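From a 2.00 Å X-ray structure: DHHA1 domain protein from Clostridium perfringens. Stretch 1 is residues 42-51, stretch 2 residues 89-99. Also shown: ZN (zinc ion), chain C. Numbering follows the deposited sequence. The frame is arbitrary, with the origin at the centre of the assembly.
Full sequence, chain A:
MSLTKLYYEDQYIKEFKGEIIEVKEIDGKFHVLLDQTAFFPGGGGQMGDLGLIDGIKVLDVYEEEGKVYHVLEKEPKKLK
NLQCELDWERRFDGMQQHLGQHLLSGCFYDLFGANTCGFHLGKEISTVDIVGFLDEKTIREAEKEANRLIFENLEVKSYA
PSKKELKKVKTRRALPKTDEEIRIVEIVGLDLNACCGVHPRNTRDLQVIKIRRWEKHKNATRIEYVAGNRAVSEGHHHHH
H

Stretch 1 42-51: GGGGQMGDLG
Stretch 2, residues 89-99: ERRFDGMQQHL

Residues 89-99 lie within a longer α-helix, held by i to i+4 backbone hydrogen bonds, while residues 42-51 run alongside as an irregular segment that begins with a glycine-rich turn. The two stretches run in opposite senses: Asp 49 CA lies 6.2 Å from Arg 91 CA, and Gln 46 CA lies 6.5 Å from Gly 94 CA. The contact buries 513 Å² in total.

Glu 89 makes no contact. Arg 90 contributes the largest covered area; its extended side chain (chi1 to chi3 all t, chi4 92°) points toward the loop and clasps one carbonyl, with NE and NH2 each donating to Gly 48 O at 2.8 Å. The oxygen sits at the guanidinium edge, near its plane, whereas Leu 50 (m, t) covers one face, its CG 3.7 Å from Arg 90 NE. Met 47 SD approaches Arg 90 NH2 at 3.7 Å.

Arg 91 leaves the helix sideways (chi1 -131°, chi2 m, chi3 t), yet its end reaches Asp 49 (chi1 m), and a salt bridge joins Arg 91 NE to Asp 49 OD2 at 2.8 Å. Phe 92 points away. Gln 46 (t, t) packs against the helix at Gly 94, with Gln 46 NE2 3.6 Å from Gly 94 C. That amide nitrogen also donates to a water 2.4 Å from Gln 46 NE2, which in turn donates to Arg 91 O at 2.8 Å.

His 98 (chi1 t, chi2 156°) points toward the loop and ends the contact. Its ND1 donates to Gln 46 OE1 at 2.8 Å, leaving NE2 free to bind zinc at 2.3 Å. The type I' turn from Gly 43 to Gln 46 is closed by Gln 46 N to Gly 43 O at 3.1 Å; positive phi at Gly 44 (60°) and Gly 45 (101°) suits glycine. Gly 44 O accepts from a zinc-bound water at 2.5 Å.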

ATOM      1  N   GLY A  42       5.862  -0.395  -6.345  1.00 49.80           N
ATOM      2  CA  GLY A  42       5.318  -1.623  -5.774  1.00 52.52           C
ATOM      3  C   GLY A  42       6.047  -1.970  -4.490  1.00 52.35           C
ATOM      4  O   GLY A  42       7.179  -1.531  -4.290  1.00 55.59           O
ATOM      5  N   GLY A  43       5.406  -2.752  -3.620  1.00 49.79           N
ATOM      6  CA  GLY A  43       5.997  -3.132  -2.330  1.00 46.23           C
ATOM      7  C   GLY A  43       4.984  -3.613  -1.302  1.00 50.24           C
ATOM      8  O   GLY A  43       3.863  -3.114  -1.242  1.00 52.02           O
ATOM      9  N   GLY A  44       5.381  -4.592  -0.495  1.00 52.10           N
ATOM     10  CA  GLY A  44       4.503  -5.187   0.523  1.00 51.74           C
ATOM     11  C   GLY A  44       3.223  -5.854   0.017  1.00 52.61           C
ATOM     12  O   GLY A  44       2.265  -6.014   0.781  1.00 44.63           O
ATOM     13  N   GLY A  45       3.209  -6.244  -1.260  1.00 45.80           N
ATOM     14  CA  GLY A  45       2.033  -6.840  -1.880  1.00 46.05           C
ATOM     15  C   GLY A  45       1.228  -5.873  -2.737  1.00 50.22           C
ATOM     16  O   GLY A  45       0.332  -6.281  -3.485  1.00 47.13           O
ATOM     17  N   GLN A  46       1.557  -4.587  -2.635  1.00 43.71           N
ATOM     18  CA  GLN A  46       0.808  -3.538  -3.294  1.00 43.18           C
ATOM     19  C   GLN A  46       1.429  -3.240  -4.645  1.00 48.20           C
ATOM     20  O   GLN A  46       2.654  -3.171  -4.763  1.00 47.09           O
ATOM     21  CB  GLN A  46       0.822  -2.297  -2.406  1.00 41.07           C
ATOM     22  CG  GLN A  46       0.049  -1.091  -2.896  1.00 35.18           C
ATOM     23  CD  GLN A  46      -0.018  -0.040  -1.818  1.00 47.24           C
ATOM     24  OE1 GLN A  46       0.412  -0.283  -0.677  1.00 37.83           O
ATOM     25  NE2 GLN A  46      -0.546   1.140  -2.160  1.00 28.75           N
ATOM     26  N   MET A  47       0.573  -3.070  -5.651  1.00 50.19           N
ATOM     27  CA  MET A  47       0.979  -2.757  -7.021  1.00 57.12           C
ATOM     28  C   MET A  47       1.561  -1.354  -7.172  1.00 53.55           C
ATOM     29  O   MET A  47       1.326  -0.482  -6.335  1.00 51.09           O
ATOM     30  CB  MET A  47      -0.208  -2.921  -7.970  1.00 59.04           C
ATOM     31  CG  MET A  47      -0.207  -4.238  -8.741  1.00 74.27           C
ATOM     32  SD  MET A  47      -1.575  -4.373  -9.920  1.00 80.01           S
ATOM     33  CE  MET A  47      -0.781  -5.281 -11.257  1.00 73.39           C
ATOM     34  N   GLY A  48       2.318  -1.150  -8.247  1.00 48.53           N
ATOM     35  CA  GLY A  48       2.934   0.136  -8.540  1.00 46.82           C
ATOM     36  C   GLY A  48       2.048   1.081  -9.326  1.00 50.43           C
ATOM     37  O   GLY A  48       0.969   0.687  -9.781  1.00 51.18           O
ATOM     38  N   ASP A  49       2.522   2.318  -9.509  1.00 48.02           N
ATOM     39  CA  ASP A  49       1.736   3.382 -10.145  1.00 44.63           C
ATOM     40  C   ASP A  49       1.797   3.425 -11.675  1.00 47.32           C
ATOM     41  O   ASP A  49       2.663   2.816 -12.298  1.00 47.27           O
ATOM     42  CB  ASP A  49       2.124   4.752  -9.570  1.00 44.14           C
ATOM     43  CG  ASP A  49       1.578   4.972  -8.160  1.00 55.06           C
ATOM     44  OD1 ASP A  49       0.452   4.499  -7.881  1.00 53.72           O
ATOM     45  OD2 ASP A  49       2.266   5.622  -7.337  1.00 46.55           O
ATOM     46  N   LEU A  50       0.836   4.143 -12.254  1.00 49.32           N
ATOM     47  CA  LEU A  50       0.818   4.500 -13.672  1.00 54.03           C
ATOM     48  C   LEU A  50       0.547   5.996 -13.730  1.00 52.43           C
ATOM     49  O   LEU A  50       0.390   6.636 -12.686  1.00 54.87           O
ATOM     50  CB  LEU A  50      -0.289   3.744 -14.425  1.00 54.52           C
ATOM     51  CG  LEU A  50      -0.297   2.213 -14.490  1.00 56.81           C
ATOM     52  CD1 LEU A  50      -1.451   1.739 -15.370  1.00 56.90           C
ATOM     53  CD2 LEU A  50       1.024   1.656 -14.996  1.00 60.06           C
ATOM     54  N   GLY A  51       0.478   6.557 -14.934  1.00 49.35           N
ATOM     55  CA  GLY A  51       0.174   7.975 -15.077  1.00 52.60           C
ATOM     56  C   GLY A  51       0.880   8.636 -16.242  1.00 55.12           C
ATOM     57  O   GLY A  51       1.034   8.027 -17.303  1.00 53.49           O
ATOM     58  N   GLU A  89      -6.661   7.423  -9.183  1.00 49.40           N
ATOM     59  CA  GLU A  89      -7.683   6.412  -8.931  1.00 50.76           C
ATOM     60  C   GLU A  89      -7.055   5.048  -8.639  1.00 46.26           C
ATOM     61  O   GLU A  89      -7.425   4.390  -7.669  1.00 47.58           O
ATOM     62  CB  GLU A  89      -8.682   6.346 -10.097  1.00 53.94           C
ATOM     63  CG  GLU A  89      -9.985   7.124  -9.855  1.00 69.25           C
ATOM     64  CD  GLU A  89      -9.772   8.589  -9.465  1.00 82.91           C
ATOM     65  OE1 GLU A  89      -9.417   9.405 -10.346  1.00 85.34           O
ATOM     66  OE2 GLU A  89      -9.978   8.929  -8.276  1.00 86.41           O
ATOM     67  N   ARG A  90      -6.082   4.659  -9.460  1.00 42.78           N
ATOM     68  CA  ARG A  90      -5.325   3.432  -9.266  1.00 40.35           C
ATOM     69  C   ARG A  90      -4.554   3.453  -7.945  1.00 44.16           C
ATOM     70  O   ARG A  90      -4.550   2.467  -7.211  1.00 43.73           O
ATOM     71  CB  ARG A  90      -4.347   3.248 -10.418  1.00 45.05           C
ATOM     72  CG  ARG A  90      -3.526   1.978 -10.355  1.00 50.61           C
ATOM     73  CD  ARG A  90      -2.428   1.999 -11.406  1.00 48.72           C
ATOM     74  NE  ARG A  90      -1.428   0.960 -11.165  1.00 46.66           N
ATOM     75  CZ  ARG A  90      -1.465  -0.260 -11.693  1.00 54.62           C
ATOM     76  NH1 ARG A  90      -2.451  -0.613 -12.513  1.00 53.11           N
ATOM     77  NH2 ARG A  90      -0.509  -1.127 -11.403  1.00 55.10           N
ATOM     78  N   ARG A  91      -3.896   4.577  -7.677  1.00 43.34           N
ATOM     79  CA  ARG A  91      -3.089   4.781  -6.475  1.00 45.57           C
ATOM     80  C   ARG A  91      -3.939   4.544  -5.252  1.00 37.36           C
ATOM     81  O   ARG A  91      -3.601   3.725  -4.400  1.00 47.26           O
ATOM     82  CB  ARG A  91      -2.652   6.243  -6.403  1.00 43.17           C
ATOM     83  CG  ARG A  91      -1.234   6.511  -6.144  1.00 50.68           C
ATOM     84  CD  ARG A  91      -0.589   5.815  -4.967  1.00 46.95           C
ATOM     85  NE  ARG A  91       0.791   6.278  -4.999  1.00 47.47           N
ATOM     86  CZ  ARG A  91       1.292   7.198  -4.183  1.00 53.26           C
ATOM     87  NH1 ARG A  91       0.563   7.693  -3.196  1.00 44.68           N
ATOM     88  NH2 ARG A  91       2.542   7.590  -4.329  1.00 54.26           N
ATOM     89  N   PHE A  92      -5.018   5.318  -5.169  1.00 41.31           N
ATOM     90  CA  PHE A  92      -5.871   5.378  -3.989  1.00 38.01           C
ATOM     91  C   PHE A  92      -6.592   4.048  -3.759  1.00 40.80           C
ATOM     92  O   PHE A  92      -6.746   3.610  -2.613  1.00 44.91           O
ATOM     93  CB  PHE A  92      -6.860   6.550  -4.104  1.00 38.34           C
ATOM     94  CG  PHE A  92      -7.489   6.943  -2.793  1.00 43.38           C
ATOM     95  CD1 PHE A  92      -6.693   7.276  -1.697  1.00 43.30           C
ATOM     96  CD2 PHE A  92      -8.875   6.975  -2.650  1.00 47.12           C
ATOM     97  CE1 PHE A  92      -7.262   7.632  -0.472  1.00 44.22           C
ATOM     98  CE2 PHE A  92      -9.457   7.331  -1.432  1.00 44.04           C
ATOM     99  CZ  PHE A  92      -8.642   7.662  -0.340  1.00 40.82           C
ATOM    100  N   ASP A  93      -7.014   3.407  -4.847  1.00 41.78           N
ATOM    101  CA  ASP A  93      -7.617   2.069  -4.773  1.00 48.34           C
ATOM    102  C   ASP A  93      -6.709   1.096  -4.022  1.00 43.64           C
ATOM    103  O   ASP A  93      -7.141   0.461  -3.065  1.00 47.60           O
ATOM    104  CB  ASP A  93      -7.938   1.522  -6.170  1.00 47.66           C
ATOM    105  CG  ASP A  93      -8.426   0.081  -6.134  1.00 56.76           C
ATOM    106  OD1 ASP A  93      -9.399  -0.200  -5.406  1.00 52.14           O
ATOM    107  OD2 ASP A  93      -7.830  -0.772  -6.831  1.00 61.45           O
ATOM    108  N   GLY A  94      -5.446   1.022  -4.445  1.00 43.51           N
ATOM    109  CA  GLY A  94      -4.439   0.187  -3.791  1.00 35.31           C
ATOM    110  C   GLY A  94      -4.144   0.596  -2.359  1.00 39.52           C
ATOM    111  O   GLY A  94      -3.935  -0.264  -1.511  1.00 38.33           O
ATOM    112  N   MET A  95      -4.129   1.904  -2.095  1.00 35.77           N
ATOM    113  CA  MET A  95      -3.968   2.420  -0.726  1.00 38.35           C
ATOM    114  C   MET A  95      -5.084   1.898   0.197  1.00 38.21           C
ATOM    115  O   MET A  95      -4.807   1.427   1.307  1.00 43.98           O
ATOM    116  CB  MET A  95      -3.929   3.963  -0.709  1.00 38.53           C
ATOM    117  CG  MET A  95      -2.667   4.627  -1.346  1.00 34.51           C
ATOM    118  SD  MET A  95      -2.722   6.420  -1.582  1.00 30.89           S
ATOM    119  CE  MET A  95      -2.504   6.924   0.129  1.00 36.25           C
ATOM    120  N   GLN A  96      -6.333   1.977  -0.277  1.00 39.56           N
ATOM    121  CA  GLN A  96      -7.518   1.523   0.483  1.00 39.84           C
ATOM    122  C   GLN A  96      -7.544   0.013   0.738  1.00 37.47           C
ATOM    123  O   GLN A  96      -7.820  -0.422   1.864  1.00 37.38           O
ATOM    124  CB  GLN A  96      -8.826   1.962  -0.202  1.00 40.90           C
ATOM    125  CG  GLN A  96      -9.081   3.460  -0.153  1.00 40.32           C
ATOM    126  CD  GLN A  96     -10.324   3.874  -0.901  1.00 42.95           C
ATOM    127  OE1 GLN A  96     -10.513   3.524  -2.066  1.00 39.86           O
ATOM    128  NE2 GLN A  96     -11.172   4.647  -0.243  1.00 40.10           N
ATOM    129  N   GLN A  97      -7.243  -0.789  -0.289  1.00 35.56           N
ATOM    130  CA  GLN A  97      -7.227  -2.263  -0.127  1.00 36.84           C
ATOM    131  C   GLN A  97      -6.173  -2.747   0.846  1.00 40.17           C
ATOM    132  O   GLN A  97      -6.399  -3.718   1.569  1.00 35.81           O
ATOM    133  CB  GLN A  97      -7.041  -2.999  -1.456  1.00 40.07           C
ATOM    134  CG  GLN A  97      -7.975  -2.588  -2.574  1.00 32.76           C
ATOM    135  CD  GLN A  97      -9.391  -2.248  -2.122  1.00 39.26           C
ATOM    136  OE1 GLN A  97     -10.084  -3.069  -1.510  1.00 40.57           O
ATOM    137  NE2 GLN A  97      -9.836  -1.032  -2.452  1.00 36.94           N
ATOM    138  N   HIS A  98      -5.022  -2.072   0.861  1.00 41.89           N
ATOM    139  CA  HIS A  98      -3.918  -2.462   1.734  1.00 37.19           C
ATOM    140  C   HIS A  98      -4.216  -2.121   3.193  1.00 37.36           C
ATOM    141  O   HIS A  98      -4.042  -2.965   4.070  1.00 38.29           O
ATOM    142  CB  HIS A  98      -2.609  -1.806   1.277  1.00 39.81           C
ATOM    143  CG  HIS A  98      -1.374  -2.488   1.781  1.00 45.36           C
ATOM    144  ND1 HIS A  98      -0.160  -2.377   1.139  1.00 47.85           N
ATOM    145  CD2 HIS A  98      -1.157  -3.290   2.855  1.00 41.64           C
ATOM    146  CE1 HIS A  98       0.751  -3.070   1.797  1.00 51.01           C
ATOM    147  NE2 HIS A  98       0.172  -3.635   2.841  1.00 46.16           N
ATOM    148  N   LEU A  99      -4.635  -0.882   3.454  1.00 38.73           N
ATOM    149  CA  LEU A  99      -5.022  -0.490   4.809  1.00 38.87           C
ATOM    150  C   LEU A  99      -6.251  -1.295   5.260  1.00 37.53           C
ATOM    151  O   LEU A  99      -6.343  -1.682   6.420  1.00 37.83           O
ATOM    152  CB  LEU A  99      -5.273   1.033   4.916  1.00 37.34           C
ATOM    153  CG  LEU A  99      -5.829   1.580   6.252  1.00 41.51           C
ATOM    154  CD1 LEU A  99      -4.897   1.280   7.416  1.00 40.18           C
ATOM    155  CD2 LEU A  99      -6.126   3.073   6.216  1.00 41.87           C
TER
HETATM  156 ZN    ZN C 240       1.195  -4.474   4.753  1.00 53.93          ZN
HETATM  157  O   HOH W   1       2.559  -5.785   3.258  1.00 43.56           O
HETATM  158  O   HOH W   2      -1.511   1.839  -4.272  1.00 33.37           O
HETATM  159  O   HOH W   3       2.388  -5.455   6.370  1.00 56.35           O
HETATM  160  O   HOH W   4       0.006  -6.436   5.106  1.00 38.86           O